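Local atomic coordinates of HpcH/HpaI aldolase (Desulfitobacterium hafniense, PDB entry 3QZ6), a protein that belongs to the HpcH/HpaI aldolase family and folds as a TIM barrel, with eight parallel strands closed into a barrel and helices around it. Residues Arg53-Leu58 / Gln82-Ile87; Val71-Pro74 / His80-Arg83. All coordinates share one frame; numbering follows the deposited sequence.

Contact 1: Arg53-Leu58 / Gln82-Ile87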
# COMPACT_ATOMS: atom_id res chain seq x y z
N ARG A 53 -5.10 -12.11 -14.15
CA ARG A 53 -5.29 -12.92 -12.95
C ARG A 53 -5.33 -12.03 -11.70
O ARG A 53 -6.20 -12.19 -10.83
CB ARG A 53 -4.19 -13.99 -12.82
CG ARG A 53 -4.31 -14.86 -11.53
CD ARG A 53 -5.61 -15.67 -11.55
NE ARG A 53 -5.59 -16.63 -12.66
CZ ARG A 53 -6.66 -17.23 -13.17
NH1 ARG A 53 -7.87 -16.98 -12.68
NH2 ARG A 53 -6.51 -18.08 -14.17
N GLU A 54 -4.40 -11.09 -11.60
CA GLU A 54 -4.41 -10.17 -10.45
C GLU A 54 -5.73 -9.42 -10.37
O GLU A 54 -6.28 -9.18 -9.28
CB GLU A 54 -3.24 -9.20 -10.51
CG GLU A 54 -1.89 -9.86 -10.21
CD GLU A 54 -0.71 -8.97 -10.58
OE1 GLU A 54 -0.94 -7.88 -11.14
OE2 GLU A 54 0.44 -9.35 -10.31
N ILE A 55 -6.25 -9.03 -11.53
CA ILE A 55 -7.50 -8.30 -11.58
C ILE A 55 -8.64 -9.20 -11.14
O ILE A 55 -9.48 -8.78 -10.35
CB ILE A 55 -7.73 -7.68 -12.97
CG1 ILE A 55 -6.73 -6.54 -13.17
CG2 ILE A 55 -9.18 -7.15 -13.09
CD1 ILE A 55 -6.64 -6.00 -14.60
N ASN A 56 -8.64 -10.44 -11.60
CA ASN A 56 -9.63 -11.43 -11.15
C ASN A 56 -9.61 -11.53 -9.63
O ASN A 56 -10.66 -11.51 -8.98
CB ASN A 56 -9.33 -12.79 -11.80
CG ASN A 56 -10.45 -13.82 -11.59
OD1 ASN A 56 -11.32 -13.68 -10.71
ND2 ASN A 56 -10.41 -14.86 -12.39
N HIS A 57 -8.42 -11.62 -9.04
CA HIS A 57 -8.33 -11.69 -7.57
C HIS A 57 -8.95 -10.47 -6.89
O HIS A 57 -9.66 -10.59 -5.88
CB HIS A 57 -6.88 -11.88 -7.10
CG HIS A 57 -6.33 -13.24 -7.41
ND1 HIS A 57 -4.99 -13.54 -7.34
CD2 HIS A 57 -6.95 -14.38 -7.80
CE1 HIS A 57 -4.80 -14.80 -7.67
NE2 HIS A 57 -5.97 -15.34 -7.96
N LEU A 58 -8.68 -9.29 -7.44
CA LEU A 58 -9.26 -8.07 -6.89
C LEU A 58 -10.79 -8.12 -7.01
O LEU A 58 -11.52 -7.83 -6.06
CB LEU A 58 -8.71 -6.83 -7.60
CG LEU A 58 -7.22 -6.50 -7.38
CD1 LEU A 58 -6.69 -5.53 -8.43
CD2 LEU A 58 -6.97 -5.96 -5.98
N GLN A 82 -13.33 -7.64 -23.78
CA GLN A 82 -14.11 -8.86 -23.56
C GLN A 82 -13.67 -9.55 -22.26
O GLN A 82 -14.50 -9.89 -21.42
CB GLN A 82 -13.97 -9.82 -24.74
CG GLN A 82 -14.69 -11.14 -24.55
CD GLN A 82 -16.17 -11.03 -24.87
OE1 GLN A 82 -16.56 -10.41 -25.86
NE2 GLN A 82 -17.01 -11.61 -24.02
N ARG A 83 -12.37 -9.78 -22.10
CA ARG A 83 -11.90 -10.54 -20.95
C ARG A 83 -12.17 -9.82 -19.63
O ARG A 83 -12.58 -10.44 -18.66
CB ARG A 83 -10.40 -10.86 -21.06
CG ARG A 83 -10.03 -11.68 -22.31
CD ARG A 83 -8.53 -12.00 -22.31
NE ARG A 83 -8.21 -13.03 -21.32
CZ ARG A 83 -7.00 -13.54 -21.12
NH1 ARG A 83 -5.96 -13.08 -21.82
NH2 ARG A 83 -6.83 -14.50 -20.21
N LEU A 84 -11.91 -8.52 -19.60
CA LEU A 84 -12.02 -7.81 -18.33
C LEU A 84 -13.47 -7.71 -17.88
O LEU A 84 -13.75 -7.81 -16.69
CB LEU A 84 -11.35 -6.43 -18.38
CG LEU A 84 -9.82 -6.49 -18.46
CD1 LEU A 84 -9.24 -5.11 -18.77
CD2 LEU A 84 -9.21 -7.07 -17.18
N LEU A 85 -14.40 -7.50 -18.81
CA LEU A 85 -15.82 -7.49 -18.45
C LEU A 85 -16.26 -8.88 -18.00
O LEU A 85 -17.05 -9.02 -17.06
CB LEU A 85 -16.70 -7.02 -19.61
CG LEU A 85 -16.59 -5.55 -20.01
CD1 LEU A 85 -17.49 -5.26 -21.19
CD2 LEU A 85 -16.96 -4.63 -18.84
N ASP A 86 -15.78 -9.90 -18.69
CA ASP A 86 -16.16 -11.27 -18.34
C ASP A 86 -15.65 -11.60 -16.94
O ASP A 86 -16.36 -12.19 -16.12
CB ASP A 86 -15.61 -12.27 -19.36
CG ASP A 86 -16.37 -12.23 -20.68
OD1 ASP A 86 -17.50 -11.69 -20.71
OD2 ASP A 86 -15.86 -12.76 -21.68
N ILE A 87 -14.42 -11.20 -16.67
CA ILE A 87 -13.81 -11.44 -15.35
C ILE A 87 -14.60 -10.73 -14.25
O ILE A 87 -14.73 -11.24 -13.14
CB ILE A 87 -12.33 -11.01 -15.34
CG1 ILE A 87 -11.49 -12.00 -16.15
CG2 ILE A 87 -11.79 -10.92 -13.92
CD1 ILE A 87 -10.11 -11.40 -16.61
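Ile87 reaches from helix 78-87 to the backbone of helix 52-65, where its CG2 lies 3.5 Å from Asn56 CA and 3.7 Å from Asn56 CB. The branch that touches is the short one: CG2 stands anti to the backbone N of Ile87, while CG1 is turned back beside that nitrogen (chi1 -72°). Asn56 runs obliquely across this methyl and offers mainly its aliphatic root, since its amide carbon is already 4.0 Å from Ile87 CG2 and no hydrogen bond passes between the two segments. A beta-branched residue suits the position, because a methyl on CB reaches the neighbouring helix at the point where the backbones come nearest, 5.9 Å between Asn56 CA and Ile87 CA. Asparagine suits the other side: its CB serves the packing, and because Asn56 is partly exposed a polar side chain is tolerated there, one that also touches Ile124.

One turn back on helix 78-87, Leu84 meets Ile55, the neighbour of Asn56, in a purely apolar contact. The two side chains cross at about a right angle, and Ile55 CD1 comes to 3.8 Å from Leu84 CD2. Ile55 CG2 lies near the same methyl, at 4.1 Å, so both ends of the isoleucine border one leucine branch. Phe52 also packs on Leu84 and Ile87, extending the seam by a further residue of helix 52-65.

On helix 78-87, Gln82 NE2 donates to Asp86 OD2 (2.8 Å, 170° at the hydrogen). Asp86 OD1 forms a salt bridge with Arg118, so this carboxylate has two partners. The apolar seam between helices 52-65 and 78-87, which follow successive strands, is the packing of adjacent outer helices in a TIM barrel.

Contact 2: Val71-Pro74 / His80-Arg83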
# COMPACT_ATOMS: atom_id res chain seq x y z
N VAL A 71 -11.14 -0.55 -14.94
CA VAL A 71 -9.78 -0.71 -15.42
C VAL A 71 -9.44 0.35 -16.47
O VAL A 71 -10.23 0.62 -17.37
CB VAL A 71 -9.56 -2.10 -16.03
CG1 VAL A 71 -8.07 -2.29 -16.40
CG2 VAL A 71 -10.01 -3.20 -15.06
N ARG A 72 -8.27 0.95 -16.34
CA ARG A 72 -7.75 1.86 -17.36
C ARG A 72 -6.91 1.00 -18.29
O ARG A 72 -5.85 0.52 -17.92
CB ARG A 72 -6.89 2.93 -16.69
CG ARG A 72 -6.20 3.91 -17.63
CD ARG A 72 -5.04 4.57 -16.88
NE ARG A 72 -5.15 6.01 -16.87
CZ ARG A 72 -4.53 6.81 -16.01
NH1 ARG A 72 -3.74 6.32 -15.06
NH2 ARG A 72 -4.71 8.12 -16.10
N ILE A 73 -7.41 0.78 -19.50
CA ILE A 73 -6.74 -0.13 -20.42
C ILE A 73 -5.84 0.64 -21.38
O ILE A 73 -6.11 1.79 -21.69
CB ILE A 73 -7.76 -0.97 -21.19
CG1 ILE A 73 -8.77 -0.08 -21.92
CG2 ILE A 73 -8.45 -1.95 -20.22
CD1 ILE A 73 -9.86 -0.87 -22.66
N PRO A 74 -4.75 0.02 -21.84
CA PRO A 74 -3.78 0.73 -22.68
C PRO A 74 -4.24 0.94 -24.13
O PRO A 74 -3.75 1.83 -24.82
CB PRO A 74 -2.56 -0.19 -22.65
CG PRO A 74 -3.15 -1.57 -22.43
CD PRO A 74 -4.32 -1.35 -21.50
N HIS A 80 -8.70 -6.94 -24.36
CA HIS A 80 -8.88 -6.21 -23.11
C HIS A 80 -10.34 -6.13 -22.70
O HIS A 80 -10.70 -6.46 -21.57
CB HIS A 80 -8.29 -4.80 -23.20
CG HIS A 80 -6.79 -4.80 -23.21
ND1 HIS A 80 -6.06 -5.00 -24.37
CD2 HIS A 80 -5.89 -4.69 -22.21
CE1 HIS A 80 -4.77 -4.97 -24.08
NE2 HIS A 80 -4.64 -4.78 -22.78
N VAL A 81 -11.19 -5.69 -23.62
CA VAL A 81 -12.57 -5.40 -23.25
C VAL A 81 -13.38 -6.64 -22.91
O VAL A 81 -14.03 -6.70 -21.88
CB VAL A 81 -13.27 -4.57 -24.35
CG1 VAL A 81 -14.75 -4.42 -24.01
CG2 VAL A 81 -12.59 -3.20 -24.49
N GLN A 82 -13.33 -7.64 -23.78
CA GLN A 82 -14.11 -8.86 -23.56
C GLN A 82 -13.67 -9.55 -22.26
O GLN A 82 -14.50 -9.89 -21.42
CB GLN A 82 -13.97 -9.82 -24.74
CG GLN A 82 -14.69 -11.14 -24.55
CD GLN A 82 -16.17 -11.03 -24.87
OE1 GLN A 82 -16.56 -10.41 -25.86
NE2 GLN A 82 -17.01 -11.61 -24.02
N ARG A 83 -12.37 -9.78 -22.10
CA ARG A 83 -11.90 -10.54 -20.95
C ARG A 83 -12.17 -9.82 -19.63
O ARG A 83 -12.58 -10.44 -18.66
CB ARG A 83 -10.40 -10.86 -21.06
CG ARG A 83 -10.03 -11.68 -22.31
CD ARG A 83 -8.53 -12.00 -22.31
NE ARG A 83 -8.21 -13.03 -21.32
CZ ARG A 83 -7.00 -13.54 -21.12
NH1 ARG A 83 -5.96 -13.08 -21.82
NH2 ARG A 83 -6.83 -14.50 -20.21
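His80 reaches from helix 78-87 toward Ile73 and Pro74, and its atoms meet the two residues in turn. CB, at the root, lies 4.1 Å from Ile73 CG2, the two side chains sliding past each other in opposite directions. CG stands anti to the carbonyl carbon of His80 (chi1 -71°), which carries the ring on past Ile73 toward the proline. CD2 then comes to 3.8 Å from Pro74 CD. At the tip NE2 is nearest, 3.6 Å from Pro74 CG, while CE1 is a little farther from the same atom at 4.1 Å. The side chains of Pro74 and His80 meet at a slant. The remaining nitrogen, ND1, is hydrogen-bonded to Asp77 OD1, a bond that probably limits rotation of the ring. Histidine suits this partly exposed place, since one ring can hold a polar partner through ND1 while its CD2, NE2 and CE1 lie against the proline ring. Proline, a compact ring at the exposed margin, gives it a firm apolar surface.

Deeper in, Ile73 CD1 meets Val81 CG2 at 4.0 Å, the side chains crossing obliquely. Ile73 holds CG1 between its backbone N and carbonyl carbon (chi1 56°), and the extended chain beyond sends CD1 to the valine. Both residues are buried, and their branched hydrocarbon side chains suit a contact without polar partners.

Strand 68-72 and helix 78-87 are the first two elements of a beta-alpha-beta unit completed by strand 91-94. Ile73 and Val81 both touch Phe92 of that next strand, Ile73 also packs on Ile94, and Val81 reaches Leu109 and Ala110 of helix 100-110. The contact thus joins the exit of strand 68-72 to its following helix, with strand 91-94 and helix 100-110 beside it.

Following the chain from the N terminus, helix 52-65 is the first element used by a contact, then strand 68-72 with the turn after it, then helix 78-87, where both contacts end. Contact 1 closes the longer loop, with 23 residues between its segments; contact 2 closes one of only five residues. Contact 2, from 71 to 83, falls wholly within the span of contact 1, from 53 to 87, and the two share Gln82 and Arg83. Leu84 joins them physically: its CD1 is 3.6 Å from Ile73 CG2. Together they join helix 78-87 to the preceding helix on one hand and to the turn leaving strand 68-72 on the other.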